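Local coordinates for hypothetical protein PH1789 (Pyrococcus horikoshii, PDB 1WR2) that is of unknown function but belongs to the ATP-grasp family, at residues A52-L63 / V76-L87. Numbering follows the deposited sequence.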
loop_
_atom_site.group_PDB
_atom_site.type_symbol
_atom_site.label_atom_id
_atom_site.label_comp_id
_atom_site.label_asym_id
_atom_site.label_seq_id
_atom_site.Cartn_x
_atom_site.Cartn_y
_atom_site.Cartn_z
ATOM N N ALA A 52 -8.159 -0.720 -18.655
ATOM C CA ALA A 52 -8.619 0.644 -18.418
ATOM C C ALA A 52 -10.110 0.717 -18.713
ATOM O O ALA A 52 -10.888 1.234 -17.908
ATOM C CB ALA A 52 -7.865 1.616 -19.305
ATOM N N LYS A 53 -10.503 0.202 -19.874
ATOM C CA LYS A 53 -11.913 0.200 -20.257
ATOM C C LYS A 53 -12.701 -0.620 -19.248
ATOM O O LYS A 53 -13.835 -0.290 -18.900
ATOM C CB LYS A 53 -12.100 -0.405 -21.649
ATOM C CG LYS A 53 -11.689 0.503 -22.790
ATOM C CD LYS A 53 -12.172 -0.058 -24.119
ATOM C CE LYS A 53 -11.952 0.930 -25.250
ATOM N NZ LYS A 53 -12.460 0.405 -26.540
ATOM N N GLU A 54 -12.076 -1.691 -18.775
ATOM C CA GLU A 54 -12.700 -2.582 -17.812
ATOM C C GLU A 54 -13.052 -1.878 -16.505
ATOM O O GLU A 54 -14.214 -1.862 -16.105
ATOM C CB GLU A 54 -11.773 -3.769 -17.537
ATOM C CG GLU A 54 -12.443 -5.125 -17.685
ATOM C CD GLU A 54 -11.457 -6.278 -17.591
ATOM O OE1 GLU A 54 -10.558 -6.366 -18.456
ATOM O OE2 GLU A 54 -11.581 -7.095 -16.654
ATOM N N ILE A 55 -12.060 -1.288 -15.841
ATOM C CA ILE A 55 -12.320 -0.609 -14.580
ATOM C C ILE A 55 -12.873 0.803 -14.750
ATOM O O ILE A 55 -13.377 1.391 -13.792
ATOM C CB ILE A 55 -11.055 -0.557 -13.691
ATOM C CG1 ILE A 55 -9.993 0.337 -14.323
ATOM C CG2 ILE A 55 -10.506 -1.966 -13.494
ATOM C CD1 ILE A 55 -8.768 0.501 -13.450
ATOM N N GLY A 56 -12.781 1.336 -15.969
ATOM C CA GLY A 56 -13.300 2.667 -16.253
ATOM C C GLY A 56 -12.365 3.839 -16.001
ATOM O O GLY A 56 -11.689 3.895 -14.972
ATOM N N TYR A 57 -12.328 4.782 -16.941
ATOM C CA TYR A 57 -11.483 5.970 -16.809
ATOM C C TYR A 57 -12.129 6.968 -15.846
ATOM O O TYR A 57 -13.345 6.955 -15.657
ATOM C CB TYR A 57 -11.282 6.650 -18.170
ATOM C CG TYR A 57 -10.393 5.900 -19.139
ATOM C CD1 TYR A 57 -10.899 4.883 -19.948
ATOM C CD2 TYR A 57 -9.033 6.218 -19.248
ATOM C CE1 TYR A 57 -10.068 4.198 -20.853
ATOM C CE2 TYR A 57 -8.200 5.546 -20.135
ATOM C CZ TYR A 57 -8.718 4.540 -20.937
ATOM O OH TYR A 57 -7.885 3.895 -21.826
ATOM N N PRO A 58 -11.328 7.849 -15.225
ATOM C CA PRO A 58 -9.872 7.984 -15.354
ATOM C C PRO A 58 -9.117 6.925 -14.553
ATOM O O PRO A 58 -9.604 6.445 -13.530
ATOM C CB PRO A 58 -9.618 9.389 -14.827
ATOM C CG PRO A 58 -10.626 9.498 -13.723
ATOM C CD PRO A 58 -11.874 8.917 -14.368
ATOM N N VAL A 59 -7.921 6.573 -15.013
ATOM C CA VAL A 59 -7.122 5.564 -14.327
ATOM C C VAL A 59 -5.726 6.062 -13.992
ATOM O O VAL A 59 -5.318 7.149 -14.410
ATOM C CB VAL A 59 -6.986 4.285 -15.178
ATOM C CG1 VAL A 59 -8.370 3.761 -15.555
ATOM C CG2 VAL A 59 -6.165 4.575 -16.430
ATOM N N VAL A 60 -5.007 5.242 -13.234
ATOM C CA VAL A 60 -3.643 5.513 -12.800
ATOM C C VAL A 60 -2.740 4.436 -13.387
ATOM O O VAL A 60 -3.134 3.272 -13.446
ATOM C CB VAL A 60 -3.518 5.407 -11.259
ATOM C CG1 VAL A 60 -2.052 5.416 -10.846
ATOM C CG2 VAL A 60 -4.256 6.543 -10.597
ATOM N N LEU A 61 -1.545 4.816 -13.835
ATOM C CA LEU A 61 -0.593 3.833 -14.340
ATOM C C LEU A 61 0.598 3.867 -13.393
ATOM O O LEU A 61 1.069 4.943 -13.016
ATOM C CB LEU A 61 -0.137 4.150 -15.771
ATOM C CG LEU A 61 -1.140 3.934 -16.908
ATOM C CD1 LEU A 61 -0.416 4.121 -18.238
ATOM C CD2 LEU A 61 -1.742 2.521 -16.837
ATOM N N LYS A 62 1.062 2.692 -12.985
ATOM C CA LYS A 62 2.196 2.587 -12.073
ATOM C C LYS A 62 3.122 1.482 -12.549
ATOM O O LYS A 62 2.754 0.309 -12.521
ATOM C CB LYS A 62 1.725 2.246 -10.661
ATOM C CG LYS A 62 0.724 3.210 -10.048
ATOM C CD LYS A 62 0.414 2.753 -8.632
ATOM C CE LYS A 62 -0.569 3.653 -7.926
ATOM N NZ LYS A 62 -0.743 3.241 -6.496
ATOM N N LEU A 63 4.329 1.847 -12.968
ATOM C CA LEU A 63 5.273 0.851 -13.449
ATOM C C LEU A 63 5.756 -0.033 -12.315
ATOM O O LEU A 63 6.153 0.456 -11.247
ATOM C CB LEU A 63 6.469 1.523 -14.129
ATOM C CG LEU A 63 7.471 0.569 -14.773
ATOM C CD1 LEU A 63 8.074 1.220 -16.004
ATOM C CD2 LEU A 63 8.539 0.188 -13.763
ATOM N N VAL A 76 7.424 7.121 -12.217
ATOM C CA VAL A 76 6.879 6.042 -13.028
ATOM C C VAL A 76 5.406 5.805 -12.682
ATOM O O VAL A 76 4.846 4.760 -13.011
ATOM C CB VAL A 76 7.679 4.721 -12.856
ATOM C CG1 VAL A 76 9.100 4.925 -13.334
ATOM C CG2 VAL A 76 7.671 4.265 -11.405
ATOM N N VAL A 77 4.796 6.778 -12.002
ATOM C CA VAL A 77 3.374 6.722 -11.632
ATOM C C VAL A 77 2.682 7.925 -12.273
ATOM O O VAL A 77 3.072 9.061 -12.023
ATOM C CB VAL A 77 3.162 6.807 -10.094
ATOM C CG1 VAL A 77 1.679 7.051 -9.773
ATOM C CG2 VAL A 77 3.620 5.524 -9.432
ATOM N N MET A 78 1.675 7.678 -13.109
ATOM C CA MET A 78 0.935 8.760 -13.769
ATOM C C MET A 78 -0.540 8.702 -13.370
ATOM O O MET A 78 -1.186 7.654 -13.462
ATOM C CB MET A 78 1.082 8.662 -15.292
ATOM C CG MET A 78 2.479 9.007 -15.810
ATOM S SD MET A 78 2.961 10.730 -15.462
ATOM C CE MET A 78 4.656 10.732 -16.051
ATOM N N LEU A 79 -1.067 9.842 -12.934
ATOM C CA LEU A 79 -2.441 9.918 -12.468
ATOM C C LEU A 79 -3.468 10.535 -13.415
ATOM O O LEU A 79 -3.133 11.115 -14.446
ATOM C CB LEU A 79 -2.478 10.682 -11.144
ATOM C CG LEU A 79 -1.515 10.264 -10.029
ATOM C CD1 LEU A 79 -1.763 11.158 -8.824
ATOM C CD2 LEU A 79 -1.722 8.811 -9.646
ATOM N N ASN A 80 -4.733 10.388 -13.028
ATOM C CA ASN A 80 -5.884 10.914 -13.748
ATOM C C ASN A 80 -5.818 10.867 -15.273
ATOM O O ASN A 80 -6.024 11.879 -15.951
ATOM C CB ASN A 80 -6.168 12.342 -13.270
ATOM C CG ASN A 80 -7.590 12.782 -13.561
ATOM O OD1 ASN A 80 -8.509 12.519 -12.780
ATOM N ND2 ASN A 80 -7.780 13.470 -14.683
ATOM N N ILE A 81 -5.538 9.682 -15.805
ATOM C CA ILE A 81 -5.476 9.460 -17.246
ATOM C C ILE A 81 -6.931 9.363 -17.706
ATOM O O ILE A 81 -7.625 8.397 -17.392
ATOM C CB ILE A 81 -4.746 8.149 -17.559
ATOM C CG1 ILE A 81 -3.289 8.251 -17.083
ATOM C CG2 ILE A 81 -4.854 7.844 -19.033
ATOM C CD1 ILE A 81 -2.523 6.932 -17.069
ATOM N N LYS A 82 -7.384 10.354 -18.466
ATOM C CA LYS A 82 -8.778 10.396 -18.889
ATOM C C LYS A 82 -9.211 9.563 -20.087
ATOM O O LYS A 82 -10.392 9.232 -20.208
ATOM C CB LYS A 82 -9.192 11.851 -19.110
ATOM C CG LYS A 82 -8.849 12.762 -17.938
ATOM C CD LYS A 82 -9.570 14.103 -18.001
ATOM C CE LYS A 82 -9.363 14.814 -19.335
ATOM N NZ LYS A 82 -10.138 14.168 -20.440
ATOM N N ASN A 83 -8.285 9.213 -20.970
ATOM C CA ASN A 83 -8.668 8.437 -22.140
ATOM C C ASN A 83 -7.563 7.564 -22.713
ATOM O O ASN A 83 -6.432 7.560 -22.228
ATOM C CB ASN A 83 -9.180 9.377 -23.231
ATOM C CG ASN A 83 -8.153 10.419 -23.622
ATOM O OD1 ASN A 83 -7.053 10.083 -24.072
ATOM N ND2 ASN A 83 -8.503 11.693 -23.447
ATOM N N GLU A 84 -7.909 6.847 -23.776
ATOM C CA GLU A 84 -6.997 5.930 -24.442
ATOM C C GLU A 84 -5.750 6.572 -25.060
ATOM O O GLU A 84 -4.667 5.995 -25.004
ATOM C CB GLU A 84 -7.772 5.146 -25.503
ATOM C CG GLU A 84 -6.965 4.079 -26.215
ATOM C CD GLU A 84 -7.841 3.124 -27.008
ATOM O OE1 GLU A 84 -8.664 2.413 -26.381
ATOM O OE2 GLU A 84 -7.705 3.087 -28.253
ATOM N N GLU A 85 -5.898 7.755 -25.648
ATOM C CA GLU A 85 -4.763 8.444 -26.263
ATOM C C GLU A 85 -3.762 8.853 -25.191
ATOM O O GLU A 85 -2.553 8.694 -25.359
ATOM C CB GLU A 85 -5.229 9.692 -27.022
ATOM C CG GLU A 85 -6.187 9.423 -28.185
ATOM C CD GLU A 85 -7.519 8.833 -27.740
ATOM O OE1 GLU A 85 -8.152 9.412 -26.833
ATOM O OE2 GLU A 85 -7.935 7.794 -28.302
ATOM N N GLU A 86 -4.275 9.387 -24.091
ATOM C CA GLU A 86 -3.434 9.814 -22.985
ATOM C C GLU A 86 -2.763 8.622 -22.293
ATOM O O GLU A 86 -1.636 8.731 -21.814
ATOM C CB GLU A 86 -4.270 10.620 -21.983
ATOM C CG GLU A 86 -3.632 10.780 -20.612
ATOM C CD GLU A 86 -4.201 11.950 -19.826
ATOM O OE1 GLU A 86 -5.444 12.107 -19.786
ATOM O OE2 GLU A 86 -3.392 12.706 -19.237
ATOM N N LEU A 87 -3.455 7.486 -22.248
ATOM C CA LEU A 87 -2.899 6.288 -21.623
ATOM C C LEU A 87 -1.722 5.787 -22.456
ATOM O O LEU A 87 -0.718 5.339 -21.911
ATOM C CB LEU A 87 -3.979 5.193 -21.503
ATOM C CG LEU A 87 -3.676 3.972 -20.620
ATOM C CD1 LEU A 87 -4.978 3.288 -20.204
ATOM C CD2 LEU A 87 -2.784 3.007 -21.367
HETATM O O HOH W 1 -9.100 1.992 -23.388
#
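V76 opens the pairing of two antiparallel strands: its O accepts from L63 N (3.0 Å), and its CB packs on L63 CB. V77 lies beside K62, both side chains pointing the same way, while the extended lysine runs on to a salt bridge with E22. M78 and L61 exchange two backbone bonds, as do I81 and V59; between these pairs L79 and N80, the latter with positive phi, together lie opposite V60 in a beta bulge. L79 lies alongside V60, CD2 3.5 Å from CG2. With CG1 anti to its carbonyl carbon (chi1 -64°), I81 sends CD1 tightly against L61 CG (3.3 Å), crossing it at about a right angle; I81 O lies at the edge of the Y57 ring, 3.2 Å from Y57 CD2. N83 lays CA over that ring's face in a CH-pi contact, and N-caps helix 84-101 through OD1, which accepts from E86 N. One water accepts from Y57 OH (2.7 Å) and donates to E84 OE1. L87 CD1 reaches both A52 CB (3.5 Å, tight) and Y57 OH. Backbone bonds thus fix edge strand 77-81 on its four-stranded sheet, Y57 packs on turn 81-84, A52 on L87 joins helices 45-55 and 84-101, and a water links phenol to glutamate.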